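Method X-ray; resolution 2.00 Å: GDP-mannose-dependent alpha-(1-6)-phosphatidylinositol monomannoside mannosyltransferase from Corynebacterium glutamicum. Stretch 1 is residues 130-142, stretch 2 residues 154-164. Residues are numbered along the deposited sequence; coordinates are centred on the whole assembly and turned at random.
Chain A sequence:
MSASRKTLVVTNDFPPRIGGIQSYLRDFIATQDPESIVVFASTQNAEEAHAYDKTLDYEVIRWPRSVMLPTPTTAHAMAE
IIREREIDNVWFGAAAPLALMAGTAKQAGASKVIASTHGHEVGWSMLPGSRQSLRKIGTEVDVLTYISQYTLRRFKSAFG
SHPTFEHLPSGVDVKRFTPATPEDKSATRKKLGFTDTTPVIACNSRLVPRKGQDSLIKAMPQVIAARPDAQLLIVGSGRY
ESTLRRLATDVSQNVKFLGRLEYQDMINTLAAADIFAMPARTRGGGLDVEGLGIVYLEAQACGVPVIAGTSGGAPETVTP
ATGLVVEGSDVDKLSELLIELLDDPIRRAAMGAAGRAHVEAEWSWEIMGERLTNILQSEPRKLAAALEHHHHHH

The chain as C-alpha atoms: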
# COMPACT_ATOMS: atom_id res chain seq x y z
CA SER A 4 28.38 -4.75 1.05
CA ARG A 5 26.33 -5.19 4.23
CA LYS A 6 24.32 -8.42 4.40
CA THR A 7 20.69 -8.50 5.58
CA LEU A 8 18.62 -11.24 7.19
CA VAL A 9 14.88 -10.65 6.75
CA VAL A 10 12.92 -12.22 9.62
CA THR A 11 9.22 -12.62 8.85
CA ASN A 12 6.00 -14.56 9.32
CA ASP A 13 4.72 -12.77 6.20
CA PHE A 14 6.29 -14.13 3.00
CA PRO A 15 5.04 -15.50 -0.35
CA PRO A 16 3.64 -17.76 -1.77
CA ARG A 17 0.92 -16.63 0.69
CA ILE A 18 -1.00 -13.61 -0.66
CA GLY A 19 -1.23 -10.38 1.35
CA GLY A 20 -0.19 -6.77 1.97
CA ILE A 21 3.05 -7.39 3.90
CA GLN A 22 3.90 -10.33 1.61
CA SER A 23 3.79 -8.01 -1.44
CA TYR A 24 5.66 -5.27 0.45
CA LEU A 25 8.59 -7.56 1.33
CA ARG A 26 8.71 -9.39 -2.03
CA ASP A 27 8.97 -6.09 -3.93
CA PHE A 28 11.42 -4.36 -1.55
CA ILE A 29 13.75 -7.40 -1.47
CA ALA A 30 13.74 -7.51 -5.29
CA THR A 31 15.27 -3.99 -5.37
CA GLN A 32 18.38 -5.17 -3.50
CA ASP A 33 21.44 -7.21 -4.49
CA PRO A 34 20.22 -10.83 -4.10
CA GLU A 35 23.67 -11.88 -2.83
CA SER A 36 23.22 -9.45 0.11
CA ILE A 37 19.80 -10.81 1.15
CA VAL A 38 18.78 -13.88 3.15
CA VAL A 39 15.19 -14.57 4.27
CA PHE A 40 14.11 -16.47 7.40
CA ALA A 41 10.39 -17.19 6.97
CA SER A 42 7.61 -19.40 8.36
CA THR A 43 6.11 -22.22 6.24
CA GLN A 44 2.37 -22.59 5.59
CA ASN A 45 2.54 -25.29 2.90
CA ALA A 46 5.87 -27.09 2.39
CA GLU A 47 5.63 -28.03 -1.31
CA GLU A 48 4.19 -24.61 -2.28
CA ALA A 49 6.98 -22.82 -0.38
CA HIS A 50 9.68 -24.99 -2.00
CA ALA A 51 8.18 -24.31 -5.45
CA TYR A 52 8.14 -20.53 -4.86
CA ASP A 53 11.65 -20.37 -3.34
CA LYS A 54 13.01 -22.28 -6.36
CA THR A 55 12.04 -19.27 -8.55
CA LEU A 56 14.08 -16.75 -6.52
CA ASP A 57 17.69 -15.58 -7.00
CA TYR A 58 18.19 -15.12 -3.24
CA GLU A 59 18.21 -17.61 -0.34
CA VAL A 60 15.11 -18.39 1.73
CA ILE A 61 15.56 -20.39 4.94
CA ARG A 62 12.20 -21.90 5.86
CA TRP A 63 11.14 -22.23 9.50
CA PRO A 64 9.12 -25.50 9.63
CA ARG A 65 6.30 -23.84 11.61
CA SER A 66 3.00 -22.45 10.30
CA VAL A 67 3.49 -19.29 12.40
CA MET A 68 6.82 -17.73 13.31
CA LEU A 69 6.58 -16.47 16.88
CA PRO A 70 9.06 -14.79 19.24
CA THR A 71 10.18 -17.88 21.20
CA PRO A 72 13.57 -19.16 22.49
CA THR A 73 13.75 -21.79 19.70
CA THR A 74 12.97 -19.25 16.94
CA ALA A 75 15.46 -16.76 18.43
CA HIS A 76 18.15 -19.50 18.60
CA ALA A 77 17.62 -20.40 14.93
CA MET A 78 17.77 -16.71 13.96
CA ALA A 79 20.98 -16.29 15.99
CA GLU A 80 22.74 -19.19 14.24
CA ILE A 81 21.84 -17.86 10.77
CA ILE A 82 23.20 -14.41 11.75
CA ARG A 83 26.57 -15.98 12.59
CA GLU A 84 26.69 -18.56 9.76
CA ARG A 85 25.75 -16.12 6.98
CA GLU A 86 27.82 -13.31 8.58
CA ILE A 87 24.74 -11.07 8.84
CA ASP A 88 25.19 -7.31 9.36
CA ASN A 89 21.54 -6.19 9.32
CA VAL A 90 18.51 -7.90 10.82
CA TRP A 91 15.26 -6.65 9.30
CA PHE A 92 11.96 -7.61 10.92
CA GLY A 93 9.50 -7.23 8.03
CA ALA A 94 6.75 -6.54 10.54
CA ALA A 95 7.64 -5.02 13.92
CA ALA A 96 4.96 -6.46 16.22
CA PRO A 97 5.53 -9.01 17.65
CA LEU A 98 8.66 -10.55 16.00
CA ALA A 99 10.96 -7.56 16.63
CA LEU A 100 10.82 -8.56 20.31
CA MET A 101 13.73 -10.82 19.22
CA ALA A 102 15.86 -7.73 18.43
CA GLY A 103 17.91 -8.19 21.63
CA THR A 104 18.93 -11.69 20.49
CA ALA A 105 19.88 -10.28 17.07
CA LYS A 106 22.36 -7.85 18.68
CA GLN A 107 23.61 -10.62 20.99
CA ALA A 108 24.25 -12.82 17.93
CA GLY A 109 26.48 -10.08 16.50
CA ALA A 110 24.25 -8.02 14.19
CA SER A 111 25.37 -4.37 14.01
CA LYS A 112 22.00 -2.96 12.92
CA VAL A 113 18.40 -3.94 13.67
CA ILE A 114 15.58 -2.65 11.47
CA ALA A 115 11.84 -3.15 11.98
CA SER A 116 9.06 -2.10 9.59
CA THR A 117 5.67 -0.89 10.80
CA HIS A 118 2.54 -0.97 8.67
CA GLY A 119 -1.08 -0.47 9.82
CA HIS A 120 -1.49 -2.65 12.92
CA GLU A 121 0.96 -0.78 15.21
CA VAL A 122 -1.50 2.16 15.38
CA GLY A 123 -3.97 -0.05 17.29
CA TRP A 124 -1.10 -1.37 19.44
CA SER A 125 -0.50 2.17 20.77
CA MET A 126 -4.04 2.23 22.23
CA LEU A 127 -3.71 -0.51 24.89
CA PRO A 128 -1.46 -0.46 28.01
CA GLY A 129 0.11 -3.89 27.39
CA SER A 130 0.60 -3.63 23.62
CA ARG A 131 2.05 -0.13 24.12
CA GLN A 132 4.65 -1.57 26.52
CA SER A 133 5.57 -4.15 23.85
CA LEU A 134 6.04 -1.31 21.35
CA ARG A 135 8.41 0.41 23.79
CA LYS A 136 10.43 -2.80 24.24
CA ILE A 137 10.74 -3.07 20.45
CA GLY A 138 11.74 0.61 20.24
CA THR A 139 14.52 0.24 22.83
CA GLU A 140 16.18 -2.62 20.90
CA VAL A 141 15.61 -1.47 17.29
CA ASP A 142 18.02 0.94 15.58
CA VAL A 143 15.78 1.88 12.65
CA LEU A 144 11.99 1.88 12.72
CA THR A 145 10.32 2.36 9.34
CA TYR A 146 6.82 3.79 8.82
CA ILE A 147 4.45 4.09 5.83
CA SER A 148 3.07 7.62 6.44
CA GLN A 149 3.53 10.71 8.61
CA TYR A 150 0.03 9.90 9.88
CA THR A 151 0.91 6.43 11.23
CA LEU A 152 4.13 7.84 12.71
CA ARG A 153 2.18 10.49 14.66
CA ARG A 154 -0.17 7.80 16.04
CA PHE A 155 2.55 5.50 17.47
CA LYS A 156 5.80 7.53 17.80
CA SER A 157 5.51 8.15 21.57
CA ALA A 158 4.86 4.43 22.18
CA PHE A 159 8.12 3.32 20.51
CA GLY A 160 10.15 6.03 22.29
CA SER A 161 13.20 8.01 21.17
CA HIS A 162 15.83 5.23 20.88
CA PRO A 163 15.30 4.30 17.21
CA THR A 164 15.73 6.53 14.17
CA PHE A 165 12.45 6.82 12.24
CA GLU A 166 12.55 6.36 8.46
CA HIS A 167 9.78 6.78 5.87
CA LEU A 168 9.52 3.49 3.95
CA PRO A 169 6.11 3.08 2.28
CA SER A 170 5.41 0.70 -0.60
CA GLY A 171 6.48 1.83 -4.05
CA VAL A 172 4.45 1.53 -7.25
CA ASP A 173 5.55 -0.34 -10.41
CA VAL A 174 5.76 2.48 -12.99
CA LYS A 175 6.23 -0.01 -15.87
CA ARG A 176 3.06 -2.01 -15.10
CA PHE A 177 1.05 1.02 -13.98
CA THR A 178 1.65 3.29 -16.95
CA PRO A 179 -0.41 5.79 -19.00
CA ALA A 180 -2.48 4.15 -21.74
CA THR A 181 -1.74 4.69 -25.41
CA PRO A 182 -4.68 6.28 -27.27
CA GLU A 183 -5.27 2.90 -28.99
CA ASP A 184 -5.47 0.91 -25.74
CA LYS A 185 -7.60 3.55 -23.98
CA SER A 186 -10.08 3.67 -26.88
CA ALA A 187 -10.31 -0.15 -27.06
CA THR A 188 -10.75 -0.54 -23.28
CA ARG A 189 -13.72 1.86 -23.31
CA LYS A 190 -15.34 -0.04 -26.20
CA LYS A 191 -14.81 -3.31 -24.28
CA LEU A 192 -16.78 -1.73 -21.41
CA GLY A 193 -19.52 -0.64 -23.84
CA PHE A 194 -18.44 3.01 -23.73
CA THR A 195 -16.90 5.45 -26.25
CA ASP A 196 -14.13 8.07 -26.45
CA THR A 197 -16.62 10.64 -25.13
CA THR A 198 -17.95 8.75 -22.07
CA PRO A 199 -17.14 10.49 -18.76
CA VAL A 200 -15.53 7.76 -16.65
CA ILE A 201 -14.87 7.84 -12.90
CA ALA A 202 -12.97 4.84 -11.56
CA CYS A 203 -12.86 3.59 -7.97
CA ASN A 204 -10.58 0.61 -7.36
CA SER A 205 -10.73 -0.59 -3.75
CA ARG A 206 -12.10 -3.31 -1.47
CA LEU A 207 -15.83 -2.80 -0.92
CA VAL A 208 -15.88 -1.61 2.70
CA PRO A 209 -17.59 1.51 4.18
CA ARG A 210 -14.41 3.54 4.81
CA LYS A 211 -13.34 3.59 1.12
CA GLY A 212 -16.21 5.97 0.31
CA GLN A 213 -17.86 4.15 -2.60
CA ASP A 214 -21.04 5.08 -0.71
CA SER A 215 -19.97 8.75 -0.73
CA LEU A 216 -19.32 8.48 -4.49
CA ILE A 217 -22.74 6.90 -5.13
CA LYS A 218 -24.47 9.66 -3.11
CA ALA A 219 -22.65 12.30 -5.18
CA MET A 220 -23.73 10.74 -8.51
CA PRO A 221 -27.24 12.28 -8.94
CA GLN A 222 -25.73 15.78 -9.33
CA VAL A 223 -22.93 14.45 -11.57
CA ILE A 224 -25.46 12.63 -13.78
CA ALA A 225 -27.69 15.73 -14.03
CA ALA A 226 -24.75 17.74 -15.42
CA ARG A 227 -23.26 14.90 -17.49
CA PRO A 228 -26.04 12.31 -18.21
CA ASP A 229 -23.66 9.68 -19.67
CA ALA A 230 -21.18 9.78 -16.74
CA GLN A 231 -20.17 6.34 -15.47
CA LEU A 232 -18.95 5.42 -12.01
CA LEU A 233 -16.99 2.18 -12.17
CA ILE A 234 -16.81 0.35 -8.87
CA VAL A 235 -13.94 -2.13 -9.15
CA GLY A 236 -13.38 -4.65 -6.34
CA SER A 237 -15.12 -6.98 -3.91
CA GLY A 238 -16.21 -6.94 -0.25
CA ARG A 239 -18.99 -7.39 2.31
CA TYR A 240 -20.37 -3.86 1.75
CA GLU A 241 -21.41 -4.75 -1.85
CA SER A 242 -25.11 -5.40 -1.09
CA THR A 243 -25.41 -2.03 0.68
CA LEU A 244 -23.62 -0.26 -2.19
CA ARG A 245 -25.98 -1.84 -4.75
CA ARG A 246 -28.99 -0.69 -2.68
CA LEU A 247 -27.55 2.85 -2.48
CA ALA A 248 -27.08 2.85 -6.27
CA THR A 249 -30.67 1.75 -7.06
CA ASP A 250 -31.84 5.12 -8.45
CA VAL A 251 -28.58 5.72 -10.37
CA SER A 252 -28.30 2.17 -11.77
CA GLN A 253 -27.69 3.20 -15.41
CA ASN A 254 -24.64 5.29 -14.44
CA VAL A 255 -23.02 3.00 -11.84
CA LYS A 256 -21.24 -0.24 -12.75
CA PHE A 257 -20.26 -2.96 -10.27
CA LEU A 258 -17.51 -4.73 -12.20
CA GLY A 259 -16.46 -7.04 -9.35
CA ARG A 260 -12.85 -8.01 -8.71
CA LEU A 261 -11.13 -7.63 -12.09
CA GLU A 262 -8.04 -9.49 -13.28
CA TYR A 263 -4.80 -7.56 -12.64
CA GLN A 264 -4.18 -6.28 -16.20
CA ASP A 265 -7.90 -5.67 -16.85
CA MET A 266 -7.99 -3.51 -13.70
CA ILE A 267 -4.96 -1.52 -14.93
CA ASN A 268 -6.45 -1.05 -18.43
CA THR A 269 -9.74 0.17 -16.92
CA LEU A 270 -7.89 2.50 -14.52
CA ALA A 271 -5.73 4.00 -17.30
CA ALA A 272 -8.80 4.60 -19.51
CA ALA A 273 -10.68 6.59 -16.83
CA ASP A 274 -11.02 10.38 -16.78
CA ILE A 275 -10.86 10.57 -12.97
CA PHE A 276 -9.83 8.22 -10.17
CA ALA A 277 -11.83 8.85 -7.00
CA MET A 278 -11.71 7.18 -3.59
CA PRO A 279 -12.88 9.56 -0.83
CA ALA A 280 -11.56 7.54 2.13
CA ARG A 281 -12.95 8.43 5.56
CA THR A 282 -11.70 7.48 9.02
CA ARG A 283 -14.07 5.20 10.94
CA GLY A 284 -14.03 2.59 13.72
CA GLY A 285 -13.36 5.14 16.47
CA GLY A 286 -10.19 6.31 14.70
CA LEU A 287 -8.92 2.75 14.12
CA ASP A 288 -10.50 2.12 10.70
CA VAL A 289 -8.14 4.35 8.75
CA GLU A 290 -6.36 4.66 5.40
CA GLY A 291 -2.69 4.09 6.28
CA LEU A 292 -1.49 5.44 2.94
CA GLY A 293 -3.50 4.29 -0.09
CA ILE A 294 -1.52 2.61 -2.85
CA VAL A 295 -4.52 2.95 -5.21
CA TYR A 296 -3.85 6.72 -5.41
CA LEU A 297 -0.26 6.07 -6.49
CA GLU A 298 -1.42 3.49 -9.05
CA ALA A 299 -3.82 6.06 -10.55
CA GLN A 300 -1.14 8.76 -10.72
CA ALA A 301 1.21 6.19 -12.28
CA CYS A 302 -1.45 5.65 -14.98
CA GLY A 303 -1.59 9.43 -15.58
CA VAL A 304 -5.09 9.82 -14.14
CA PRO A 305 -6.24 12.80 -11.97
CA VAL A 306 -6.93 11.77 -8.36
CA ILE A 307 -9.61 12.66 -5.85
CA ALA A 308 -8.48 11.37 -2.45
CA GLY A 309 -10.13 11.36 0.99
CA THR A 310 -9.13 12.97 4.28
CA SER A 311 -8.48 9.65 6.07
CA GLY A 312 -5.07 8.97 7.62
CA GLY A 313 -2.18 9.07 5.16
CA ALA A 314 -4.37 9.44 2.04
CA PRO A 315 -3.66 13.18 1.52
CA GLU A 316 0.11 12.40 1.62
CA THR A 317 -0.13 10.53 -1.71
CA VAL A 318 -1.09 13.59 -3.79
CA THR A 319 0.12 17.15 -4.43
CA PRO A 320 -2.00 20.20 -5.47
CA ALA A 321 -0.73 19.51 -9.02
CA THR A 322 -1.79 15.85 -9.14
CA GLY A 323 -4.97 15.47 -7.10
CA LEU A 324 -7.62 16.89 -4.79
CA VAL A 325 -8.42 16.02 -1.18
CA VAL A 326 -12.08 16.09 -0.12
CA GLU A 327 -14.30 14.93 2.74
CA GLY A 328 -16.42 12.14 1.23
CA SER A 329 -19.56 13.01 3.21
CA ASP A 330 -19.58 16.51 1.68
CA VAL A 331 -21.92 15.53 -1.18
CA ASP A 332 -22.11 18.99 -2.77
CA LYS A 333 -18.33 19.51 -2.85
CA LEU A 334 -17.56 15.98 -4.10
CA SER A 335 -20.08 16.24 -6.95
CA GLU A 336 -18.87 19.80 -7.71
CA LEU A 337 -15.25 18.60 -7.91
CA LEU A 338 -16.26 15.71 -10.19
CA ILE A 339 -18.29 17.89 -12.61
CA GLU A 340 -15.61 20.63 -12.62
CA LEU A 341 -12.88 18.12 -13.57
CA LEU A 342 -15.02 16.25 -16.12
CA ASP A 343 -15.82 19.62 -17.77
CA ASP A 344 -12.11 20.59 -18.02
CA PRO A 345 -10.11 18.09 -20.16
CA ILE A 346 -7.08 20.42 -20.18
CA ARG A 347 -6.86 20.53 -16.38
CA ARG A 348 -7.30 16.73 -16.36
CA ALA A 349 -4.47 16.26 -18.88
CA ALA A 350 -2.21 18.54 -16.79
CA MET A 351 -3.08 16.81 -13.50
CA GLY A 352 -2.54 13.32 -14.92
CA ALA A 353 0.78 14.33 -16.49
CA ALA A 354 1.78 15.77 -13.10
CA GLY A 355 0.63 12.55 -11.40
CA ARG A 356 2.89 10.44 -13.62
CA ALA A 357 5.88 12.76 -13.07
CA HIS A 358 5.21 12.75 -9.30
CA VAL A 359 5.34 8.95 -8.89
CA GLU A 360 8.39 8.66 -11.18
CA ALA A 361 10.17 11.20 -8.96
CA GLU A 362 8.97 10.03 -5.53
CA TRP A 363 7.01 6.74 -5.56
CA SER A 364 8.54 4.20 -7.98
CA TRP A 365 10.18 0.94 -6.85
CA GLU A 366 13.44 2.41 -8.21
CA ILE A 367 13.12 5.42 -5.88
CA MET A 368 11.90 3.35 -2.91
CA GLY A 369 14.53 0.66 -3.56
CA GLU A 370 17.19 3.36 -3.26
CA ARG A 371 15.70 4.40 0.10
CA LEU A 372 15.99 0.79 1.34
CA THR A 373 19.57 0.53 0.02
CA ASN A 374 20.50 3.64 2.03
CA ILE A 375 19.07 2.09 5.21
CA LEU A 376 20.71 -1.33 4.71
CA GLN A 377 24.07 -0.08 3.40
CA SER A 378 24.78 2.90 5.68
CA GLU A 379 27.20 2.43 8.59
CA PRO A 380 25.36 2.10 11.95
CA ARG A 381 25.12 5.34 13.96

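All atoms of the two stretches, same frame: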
# COMPACT_ATOMS: atom_id res chain seq x y z
N SER A 130 0.05 -3.67 24.98
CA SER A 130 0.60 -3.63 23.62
C SER A 130 1.52 -2.42 23.42
O SER A 130 2.48 -2.49 22.66
CB SER A 130 -0.51 -3.64 22.57
OG SER A 130 -1.40 -2.55 22.72
N ARG A 131 1.22 -1.34 24.13
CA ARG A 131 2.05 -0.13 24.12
C ARG A 131 3.41 -0.39 24.77
O ARG A 131 4.44 0.11 24.30
CB ARG A 131 1.33 1.02 24.82
CG ARG A 131 1.98 2.36 24.65
CD ARG A 131 1.16 3.48 25.26
NE ARG A 131 1.89 4.74 25.21
CZ ARG A 131 1.85 5.60 24.19
NH1 ARG A 131 1.11 5.34 23.12
NH2 ARG A 131 2.57 6.71 24.25
N GLN A 132 3.41 -1.18 25.85
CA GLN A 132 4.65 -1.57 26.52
C GLN A 132 5.52 -2.46 25.63
O GLN A 132 6.75 -2.37 25.67
CB GLN A 132 4.35 -2.28 27.85
N SER A 133 4.87 -3.32 24.83
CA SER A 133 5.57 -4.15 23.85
C SER A 133 6.23 -3.30 22.77
O SER A 133 7.36 -3.57 22.36
CB SER A 133 4.60 -5.15 23.21
OG SER A 133 4.26 -6.18 24.12
N LEU A 134 5.51 -2.27 22.32
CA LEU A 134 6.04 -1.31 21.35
C LEU A 134 7.27 -0.58 21.87
O LEU A 134 8.23 -0.35 21.12
CB LEU A 134 4.95 -0.31 20.94
CG LEU A 134 4.25 -0.48 19.58
CD1 LEU A 134 3.85 -1.92 19.26
CD2 LEU A 134 3.05 0.46 19.47
N ARG A 135 7.26 -0.23 23.16
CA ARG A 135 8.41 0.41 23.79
C ARG A 135 9.62 -0.53 23.84
O ARG A 135 10.75 -0.10 23.59
CB ARG A 135 8.05 0.94 25.19
CG ARG A 135 9.19 1.66 25.93
CD ARG A 135 9.69 2.90 25.18
NE ARG A 135 8.64 3.90 24.99
CZ ARG A 135 8.36 4.87 25.86
NH1 ARG A 135 9.04 4.99 26.99
NH2 ARG A 135 7.38 5.73 25.59
N LYS A 136 9.37 -1.79 24.17
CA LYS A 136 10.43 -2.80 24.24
C LYS A 136 11.08 -3.01 22.88
O LYS A 136 12.31 -3.14 22.78
CB LYS A 136 9.89 -4.13 24.79
CG LYS A 136 10.96 -5.18 25.04
CD LYS A 136 10.39 -6.43 25.69
N ILE A 137 10.26 -3.03 21.83
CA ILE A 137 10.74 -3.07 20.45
C ILE A 137 11.59 -1.84 20.15
O ILE A 137 12.71 -1.96 19.66
CB ILE A 137 9.56 -3.19 19.43
CG1 ILE A 137 8.90 -4.57 19.54
CG2 ILE A 137 10.03 -2.94 17.99
CD1 ILE A 137 7.50 -4.66 18.95
N GLY A 138 11.05 -0.66 20.47
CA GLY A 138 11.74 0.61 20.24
C GLY A 138 13.12 0.70 20.87
O GLY A 138 14.05 1.22 20.26
N THR A 139 13.26 0.17 22.09
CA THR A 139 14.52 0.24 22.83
C THR A 139 15.63 -0.65 22.24
O THR A 139 16.81 -0.41 22.49
CB THR A 139 14.33 -0.09 24.33
OG1 THR A 139 13.72 -1.38 24.48
CG2 THR A 139 13.47 0.96 25.02
N GLU A 140 15.24 -1.64 21.44
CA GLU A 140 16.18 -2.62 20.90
C GLU A 140 16.37 -2.52 19.38
O GLU A 140 17.25 -3.18 18.81
CB GLU A 140 15.75 -4.04 21.28
CG GLU A 140 15.89 -4.37 22.77
CD GLU A 140 17.34 -4.43 23.22
N VAL A 141 15.56 -1.68 18.74
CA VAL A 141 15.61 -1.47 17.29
C VAL A 141 16.34 -0.17 16.96
O VAL A 141 16.08 0.87 17.58
CB VAL A 141 14.19 -1.50 16.67
CG1 VAL A 141 14.18 -0.91 15.28
CG2 VAL A 141 13.63 -2.92 16.65
N ASP A 142 17.24 -0.23 15.98
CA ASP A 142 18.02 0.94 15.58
C ASP A 142 17.27 1.82 14.58
O ASP A 142 17.35 3.04 14.64
CB ASP A 142 19.37 0.50 15.00
CG ASP A 142 20.16 -0.37 15.96
OD1 ASP A 142 20.45 0.09 17.08
OD2 ASP A 142 20.48 -1.52 15.59
N ARG A 154 0.67 8.65 15.19
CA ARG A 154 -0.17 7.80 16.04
C ARG A 154 0.62 6.93 17.03
O ARG A 154 0.17 6.71 18.16
CB ARG A 154 -1.10 6.91 15.20
CG ARG A 154 -2.13 7.64 14.32
CD ARG A 154 -3.21 8.41 15.11
NE ARG A 154 -3.91 7.57 16.08
CZ ARG A 154 -5.08 6.96 15.87
NH1 ARG A 154 -5.71 7.08 14.71
NH2 ARG A 154 -5.62 6.23 16.83
N PHE A 155 1.80 6.45 16.63
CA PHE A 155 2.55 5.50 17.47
C PHE A 155 3.97 5.90 17.91
O PHE A 155 4.63 5.13 18.62
CB PHE A 155 2.56 4.08 16.86
CG PHE A 155 3.21 3.99 15.49
CD1 PHE A 155 2.58 3.31 14.46
CD2 PHE A 155 4.47 4.55 15.25
CE1 PHE A 155 3.17 3.20 13.20
CE2 PHE A 155 5.07 4.45 14.00
CZ PHE A 155 4.42 3.77 12.97
N LYS A 156 4.43 7.09 17.51
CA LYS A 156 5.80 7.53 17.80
C LYS A 156 6.14 7.50 19.29
O LYS A 156 7.18 6.96 19.68
CB LYS A 156 6.07 8.92 17.22
CG LYS A 156 7.55 9.27 17.12
CD LYS A 156 7.76 10.71 16.68
CE LYS A 156 9.23 11.01 16.42
NZ LYS A 156 10.05 10.99 17.68
N SER A 157 5.27 8.08 20.12
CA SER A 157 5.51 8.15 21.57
C SER A 157 5.58 6.77 22.23
O SER A 157 6.30 6.59 23.21
CB SER A 157 4.45 9.02 22.25
OG SER A 157 3.16 8.43 22.19
N ALA A 158 4.85 5.80 21.67
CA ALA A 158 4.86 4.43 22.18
C ALA A 158 6.21 3.74 21.99
O ALA A 158 6.71 3.09 22.91
CB ALA A 158 3.75 3.61 21.53
N PHE A 159 6.81 3.91 20.81
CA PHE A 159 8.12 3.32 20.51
C PHE A 159 9.27 3.98 21.29
O PHE A 159 10.26 3.33 21.62
CB PHE A 159 8.41 3.37 19.00
CG PHE A 159 7.69 2.30 18.22
CD1 PHE A 159 6.52 2.60 17.52
CD2 PHE A 159 8.18 1.00 18.18
CE1 PHE A 159 5.85 1.62 16.79
CE2 PHE A 159 7.52 0.01 17.45
CZ PHE A 159 6.35 0.32 16.75
N GLY A 160 9.13 5.28 21.56
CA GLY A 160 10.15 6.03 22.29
C GLY A 160 11.17 6.65 21.36
O GLY A 160 11.03 6.59 20.14
N SER A 161 12.22 7.24 21.94
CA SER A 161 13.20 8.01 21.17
C SER A 161 14.50 7.28 20.80
O SER A 161 15.37 7.87 20.16
CB SER A 161 13.51 9.34 21.88
OG SER A 161 14.16 9.13 23.12
N HIS A 162 14.63 6.02 21.20
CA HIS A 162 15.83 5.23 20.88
C HIS A 162 16.06 5.00 19.38
O HIS A 162 17.18 5.22 18.89
CB HIS A 162 15.87 3.90 21.64
CG HIS A 162 17.01 3.01 21.22
ND1 HIS A 162 16.88 2.05 20.25
CD2 HIS A 162 18.30 2.96 21.64
CE1 HIS A 162 18.03 1.43 20.08
NE2 HIS A 162 18.91 1.96 20.91
N PRO A 163 15.03 4.55 18.63
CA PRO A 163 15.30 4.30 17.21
C PRO A 163 15.26 5.57 16.37
O PRO A 163 14.67 6.57 16.78
CB PRO A 163 14.16 3.36 16.80
CG PRO A 163 13.05 3.67 17.72
CD PRO A 163 13.63 4.23 18.99
N THR A 164 15.91 5.52 15.21
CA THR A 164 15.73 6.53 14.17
C THR A 164 14.52 6.12 13.33
O THR A 164 14.35 4.95 12.99
CB THR A 164 16.97 6.66 13.26
OG1 THR A 164 17.25 5.41 12.63
CG2 THR A 164 18.18 7.11 14.06
O HOH W 1 2.01 6.62 20.63
O HOH W 2 19.02 4.71 16.96

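Two helices cross here at 70° between their N-to-C directions, their axes 8.2 Å apart at closest approach. Gly-138 leaves room for the Phe-159 carbonyl, and the Ala-158 methyl packs on the Arg-131 guanidinium and on Leu-134; beyond the crossing the chains stay in contact through to Asp-142 and Thr-164.

Stretch 2 enters at Arg-154, whose side chain is out of reach but whose carbonyl takes part through water 1. Phe-155 follows, its ring leading away from stretch 1, so that it offers Leu-134 little more than a distant apolar contact. Lys-156 points away and is exposed, as suits a charged chain.

At Ser-157 the helix kinks: the N atoms of Ser-157 and Ala-158 have no bond to the turn before. Water 1 partly fills the gap, accepting a weak hydrogen bond from Ala-158 N, donating to Arg-154 O, and also binding Ser-157 OG and Arg-131 NH1. The extended Arg-131 side chain reaches Ser-157 directly, NH2 donating to OG at 2.7 Å. Its guanidinium lays one face over the methyl of Ala-158, whose CB also meets Leu-134 CD2 at 3.8 Å.

Near the C-terminal end of the helix, carbonyls lack partners in a following turn, and Arg-135 supplies donors. Its NE binds Ala-158 O at 3.0 Å and its NH2 binds Ser-157 O at 2.8 Å, both acceptors lying near the guanidinium plane, where the N-H groups point.

Phe-159 has a CA-to-CB bond pointing away, yet its ring returns to stretch 1. Leu-134 CG sits over one face, 3.9 Å from the ring centroid in a CH-pi contact, while Ile-137 CG2 meets the edge. The Phe-159 carbonyl faces Gly-138, with O and CA 3.4 Å apart in a nearly straight CA-H...O contact; a CB on Gly-138 would lie 1.9 Å from that oxygen, a clash.

Gly-160 leaves the helix with a positive phi of 90°. At these angles a CB would jam against the preceding carbonyl oxygen and crowd Arg-135 NE at 3.0 Å, so glycine fits. Ser-161 turns away without contact.

His-162 points back toward stretch 1. Its ND1 donates to Gly-138 O at 2.9 Å and weakly to Val-141 O at 3.0 Å, so one ring nitrogen ties down two carbonyls of stretch 1. Pro-163, with no N-H to satisfy, packs its CB 3.2 Å from Val-141 O. Finally Thr-164 N donates to Asp-142 O at 2.9 Å, and the same oxygen accepts from Thr-164 OG1 at 3.1 Å.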